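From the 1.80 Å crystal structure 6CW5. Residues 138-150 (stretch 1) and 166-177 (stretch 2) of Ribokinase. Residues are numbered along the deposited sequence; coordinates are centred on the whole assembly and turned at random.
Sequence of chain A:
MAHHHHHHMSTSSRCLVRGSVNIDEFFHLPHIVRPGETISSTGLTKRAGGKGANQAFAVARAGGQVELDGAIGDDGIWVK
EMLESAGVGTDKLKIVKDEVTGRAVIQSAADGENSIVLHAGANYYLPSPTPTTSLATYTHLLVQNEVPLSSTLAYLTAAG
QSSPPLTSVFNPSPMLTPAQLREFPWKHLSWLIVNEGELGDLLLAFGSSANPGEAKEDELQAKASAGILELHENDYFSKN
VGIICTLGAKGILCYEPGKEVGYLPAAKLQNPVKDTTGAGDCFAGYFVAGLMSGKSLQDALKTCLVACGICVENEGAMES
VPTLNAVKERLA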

# COMPACT_ATOMS: atom_id res chain seq x y z
N TYR A 138 -5.10 -19.49 -2.54
CA TYR A 138 -6.42 -18.87 -2.52
C TYR A 138 -7.06 -18.84 -3.90
O TYR A 138 -6.37 -18.61 -4.91
CB TYR A 138 -6.34 -17.45 -1.97
CG TYR A 138 -5.77 -17.44 -0.59
CD1 TYR A 138 -6.50 -17.95 0.49
CD2 TYR A 138 -4.48 -16.97 -0.35
CE1 TYR A 138 -5.98 -17.95 1.76
CE2 TYR A 138 -3.95 -16.97 0.93
CZ TYR A 138 -4.70 -17.47 1.97
OH TYR A 138 -4.18 -17.49 3.24
N THR A 139 -8.37 -19.05 -3.94
CA THR A 139 -9.18 -18.87 -5.13
C THR A 139 -10.02 -17.60 -5.07
O THR A 139 -10.47 -17.12 -6.12
CB THR A 139 -10.12 -20.07 -5.34
OG1 THR A 139 -10.92 -20.26 -4.16
CG2 THR A 139 -9.33 -21.35 -5.62
N HIS A 140 -10.25 -17.06 -3.87
CA HIS A 140 -11.12 -15.90 -3.68
C HIS A 140 -10.44 -14.90 -2.76
O HIS A 140 -9.77 -15.29 -1.80
CB HIS A 140 -12.48 -16.33 -3.09
CG HIS A 140 -13.32 -17.10 -4.06
ND1 HIS A 140 -12.99 -18.38 -4.47
CD2 HIS A 140 -14.44 -16.76 -4.74
CE1 HIS A 140 -13.89 -18.80 -5.35
NE2 HIS A 140 -14.77 -17.84 -5.54
N LEU A 141 -10.64 -13.61 -3.05
CA LEU A 141 -10.16 -12.51 -2.22
C LEU A 141 -11.34 -11.63 -1.84
O LEU A 141 -12.16 -11.28 -2.70
CB LEU A 141 -9.10 -11.68 -2.93
CG LEU A 141 -8.67 -10.38 -2.24
CD1 LEU A 141 -7.74 -10.68 -1.01
CD2 LEU A 141 -7.98 -9.45 -3.26
N LEU A 142 -11.42 -11.27 -0.57
CA LEU A 142 -12.43 -10.33 -0.09
C LEU A 142 -11.72 -9.14 0.54
O LEU A 142 -10.87 -9.32 1.41
CB LEU A 142 -13.32 -11.03 0.93
CG LEU A 142 -14.58 -10.43 1.49
CD1 LEU A 142 -15.44 -9.80 0.38
CD2 LEU A 142 -15.32 -11.56 2.18
N VAL A 143 -12.08 -7.92 0.11
CA VAL A 143 -11.44 -6.70 0.59
C VAL A 143 -12.53 -5.66 0.84
O VAL A 143 -13.62 -5.72 0.28
CB VAL A 143 -10.38 -6.12 -0.38
CG1 VAL A 143 -9.03 -6.88 -0.24
CG2 VAL A 143 -10.87 -6.15 -1.83
N GLN A 144 -12.23 -4.73 1.74
CA GLN A 144 -13.14 -3.62 2.04
C GLN A 144 -12.29 -2.38 2.07
O GLN A 144 -11.33 -2.29 1.31
CB GLN A 144 -13.87 -3.83 3.36
CG GLN A 144 -14.47 -5.26 3.49
CD GLN A 144 -13.46 -6.24 4.08
OE1 GLN A 144 -12.53 -5.83 4.79
NE2 GLN A 144 -13.64 -7.54 3.79
N ASN A 145 -12.58 -1.43 2.98
CA ASN A 145 -11.75 -0.23 2.96
C ASN A 145 -11.43 0.25 4.37
O ASN A 145 -11.30 1.45 4.59
CB ASN A 145 -12.42 0.92 2.17
CG ASN A 145 -11.45 2.07 1.86
OD1 ASN A 145 -10.28 1.83 1.53
ND2 ASN A 145 -11.93 3.33 1.96
N GLU A 146 -11.27 -0.67 5.32
CA GLU A 146 -10.93 -0.27 6.69
C GLU A 146 -9.46 -0.50 7.02
O GLU A 146 -9.10 -0.45 8.20
CB GLU A 146 -11.80 -1.02 7.71
CG GLU A 146 -13.27 -0.57 7.66
CD GLU A 146 -14.16 -1.18 8.74
OE1 GLU A 146 -13.83 -2.27 9.30
OE2 GLU A 146 -15.23 -0.58 8.99
N VAL A 147 -8.63 -0.80 6.02
CA VAL A 147 -7.18 -0.90 6.16
C VAL A 147 -6.57 0.07 5.15
O VAL A 147 -7.34 0.67 4.36
CB VAL A 147 -6.70 -2.35 5.96
CG1 VAL A 147 -7.48 -3.25 6.93
CG2 VAL A 147 -6.91 -2.82 4.49
N PRO A 148 -5.24 0.27 5.11
CA PRO A 148 -4.69 1.30 4.22
C PRO A 148 -5.03 0.96 2.79
O PRO A 148 -4.90 -0.20 2.38
CB PRO A 148 -3.17 1.21 4.44
CG PRO A 148 -3.05 0.70 5.87
CD PRO A 148 -4.19 -0.29 5.99
N LEU A 149 -5.47 1.97 2.03
CA LEU A 149 -5.94 1.67 0.68
C LEU A 149 -4.84 1.06 -0.17
O LEU A 149 -5.09 0.19 -1.01
CB LEU A 149 -6.48 2.93 0.01
CG LEU A 149 -7.00 2.76 -1.45
CD1 LEU A 149 -8.12 1.71 -1.51
CD2 LEU A 149 -7.48 4.15 -2.00
N SER A 150 -3.59 1.51 0.02
CA SER A 150 -2.52 0.95 -0.79
C SER A 150 -2.42 -0.56 -0.59
O SER A 150 -2.03 -1.29 -1.52
CB SER A 150 -1.17 1.62 -0.48
OG SER A 150 -0.74 1.35 0.85
N LEU A 166 -7.63 -14.68 -9.30
CA LEU A 166 -8.58 -15.01 -8.25
C LEU A 166 -9.92 -14.35 -8.54
O LEU A 166 -10.00 -13.38 -9.29
CB LEU A 166 -8.09 -14.51 -6.88
CG LEU A 166 -7.06 -15.41 -6.18
CD1 LEU A 166 -5.76 -15.52 -6.94
CD2 LEU A 166 -6.80 -14.83 -4.82
N THR A 167 -10.95 -14.85 -7.90
CA THR A 167 -12.23 -14.16 -7.87
C THR A 167 -12.18 -13.16 -6.73
O THR A 167 -12.08 -13.55 -5.56
CB THR A 167 -13.37 -15.16 -7.67
OG1 THR A 167 -13.41 -16.08 -8.76
CG2 THR A 167 -14.68 -14.41 -7.58
N SER A 168 -12.19 -11.88 -7.05
CA SER A 168 -12.05 -10.85 -6.02
C SER A 168 -13.38 -10.14 -5.81
O SER A 168 -14.11 -9.88 -6.77
CB SER A 168 -10.97 -9.85 -6.39
OG SER A 168 -11.24 -9.39 -7.71
N VAL A 169 -13.66 -9.79 -4.56
CA VAL A 169 -14.94 -9.22 -4.14
C VAL A 169 -14.62 -8.02 -3.26
O VAL A 169 -13.85 -8.14 -2.31
CB VAL A 169 -15.78 -10.26 -3.37
CG1 VAL A 169 -17.11 -9.67 -2.94
CG2 VAL A 169 -16.01 -11.50 -4.23
N PHE A 170 -15.18 -6.86 -3.59
CA PHE A 170 -14.82 -5.61 -2.91
C PHE A 170 -16.08 -4.93 -2.39
O PHE A 170 -17.07 -4.83 -3.11
CB PHE A 170 -14.09 -4.72 -3.88
CG PHE A 170 -13.77 -3.33 -3.38
CD1 PHE A 170 -13.07 -3.13 -2.19
CD2 PHE A 170 -14.07 -2.22 -4.17
CE1 PHE A 170 -12.73 -1.85 -1.78
CE2 PHE A 170 -13.75 -0.94 -3.75
CZ PHE A 170 -13.05 -0.75 -2.56
N ASN A 171 -16.02 -4.45 -1.15
CA ASN A 171 -17.11 -3.69 -0.53
C ASN A 171 -16.51 -2.35 -0.12
O ASN A 171 -15.69 -2.29 0.82
CB ASN A 171 -17.65 -4.50 0.66
CG ASN A 171 -18.72 -3.79 1.48
OD1 ASN A 171 -18.73 -3.92 2.71
ND2 ASN A 171 -19.65 -3.10 0.82
N PRO A 172 -16.83 -1.25 -0.80
CA PRO A 172 -16.10 0.02 -0.50
C PRO A 172 -16.61 0.72 0.74
O PRO A 172 -17.33 1.74 0.70
CB PRO A 172 -16.35 0.86 -1.76
CG PRO A 172 -17.75 0.35 -2.27
CD PRO A 172 -17.77 -1.13 -1.94
N SER A 173 -16.23 0.18 1.90
CA SER A 173 -16.72 0.67 3.19
C SER A 173 -15.54 0.81 4.15
O SER A 173 -14.86 -0.18 4.43
CB SER A 173 -17.76 -0.27 3.79
OG SER A 173 -18.13 0.20 5.09
N PRO A 174 -15.30 2.00 4.71
CA PRO A 174 -16.01 3.26 4.43
C PRO A 174 -15.75 3.73 3.01
O PRO A 174 -14.82 3.25 2.41
CB PRO A 174 -15.40 4.24 5.43
CG PRO A 174 -14.01 3.63 5.76
CD PRO A 174 -14.27 2.15 5.76
N MET A 175 -16.56 4.67 2.49
CA MET A 175 -16.43 5.05 1.09
C MET A 175 -15.08 5.72 0.81
O MET A 175 -14.54 6.47 1.64
CB MET A 175 -17.60 5.98 0.70
CG MET A 175 -17.65 6.39 -0.78
SD MET A 175 -17.49 5.06 -1.95
CE MET A 175 -18.91 4.03 -1.49
N LEU A 176 -14.53 5.41 -0.37
CA LEU A 176 -13.31 6.00 -0.89
C LEU A 176 -13.59 7.42 -1.36
O LEU A 176 -14.74 7.78 -1.62
CB LEU A 176 -12.77 5.15 -2.07
CG LEU A 176 -12.12 3.80 -1.69
CD1 LEU A 176 -13.15 2.82 -1.13
CD2 LEU A 176 -11.45 3.17 -2.94
N THR A 177 -12.53 8.25 -1.47
CA THR A 177 -12.72 9.58 -2.02
C THR A 177 -13.05 9.47 -3.50
O THR A 177 -12.74 8.45 -4.15
CB THR A 177 -11.47 10.46 -1.83
OG1 THR A 177 -10.43 10.04 -2.73
CG2 THR A 177 -10.94 10.37 -0.41
O HOH W 1 -11.79 -18.21 -8.32
O HOH W 2 -16.11 -17.91 -7.89
O HOH W 3 -17.14 0.81 7.48

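Leu-166 precedes the strand and packs against stretch 1 with its side chain directed toward it. Its CD2 lies 3.9 Å from Tyr-138 CB and 4.3 Å from Leu-141 CB, an apolar contact with two residues of stretch 1.

From Thr-167 to Phe-170 the chain runs as a strand beside 140-143. The axes approach to 4.6 Å and their directions differ by 14°, so the pairing is parallel. In this arrangement the hydrogen bonds of one residue go to two partners that flank its opposite number. Thr-167 illustrates this: its N donates to Thr-139 O (2.9 Å, 164°), and its O accepts from Leu-141 N (2.9 Å, 162°), straddling His-140. The side chains of Thr-167 and His-140 share a sheet face, and Thr-167 CB sits over one face of the imidazole, 3.5 Å from His-140 CD2. Water extends the pairing: one molecule donates to Thr-139 O at 2.8 Å and lies 2.7 Å from Thr-167 OG1, while another is 2.7 Å from His-140 NE2 and makes a weak 3.4 Å bond with Thr-167 OG1.

Ser-168 stands opposite Leu-141, CA to CA 4.6 Å, on the other sheet face. Its CA makes a CA-H...O contact with Leu-141 O at 3.3 Å (142° at H), supplementing the conventional ladder.

Val-169 repeats the pattern of Thr-167. Its N donates to Leu-141 O at 2.8 Å, though the 142° angle is the most bent of the strand ladder, and its O accepts from Val-143 N at 3.0 Å. On the face shared with Leu-142, Val-169 CG1 meets Leu-142 CD1 at 3.7 Å.

Phe-170 returns to the face of Leu-141 and Ser-168, where its CD1 lies 3.8 Å from Val-143 CG2. Gln-144 O approaches the ring edge near its plane, 3.4 Å from Phe-170 CE1.

Asn-171 N donates to Val-143 O (3.1 Å, 158°), carrying the ladder one step past the strand. Asn-171 O then faces Gln-144 CA at 3.1 Å in a CA-H...O contact, and accepts a weak bond from Ser-173 N at 2.7 Å. The register slips here: Ser-173, rather than Pro-172, pairs with Asn-145, whose N donates to Ser-173 O (3.0 Å, 133°). A water joins Ser-173 OG (2.7 Å) to Glu-146 OE2 (2.8 Å).

Pro-174 follows a cis peptide bond; its O accepts from Asn-145 ND2 (2.9 Å, 161°), and its CD lies 3.5 Å from Glu-146 CG. Finally, Leu-176 CD2 packs on Leu-149 CD1 at 3.9 Å.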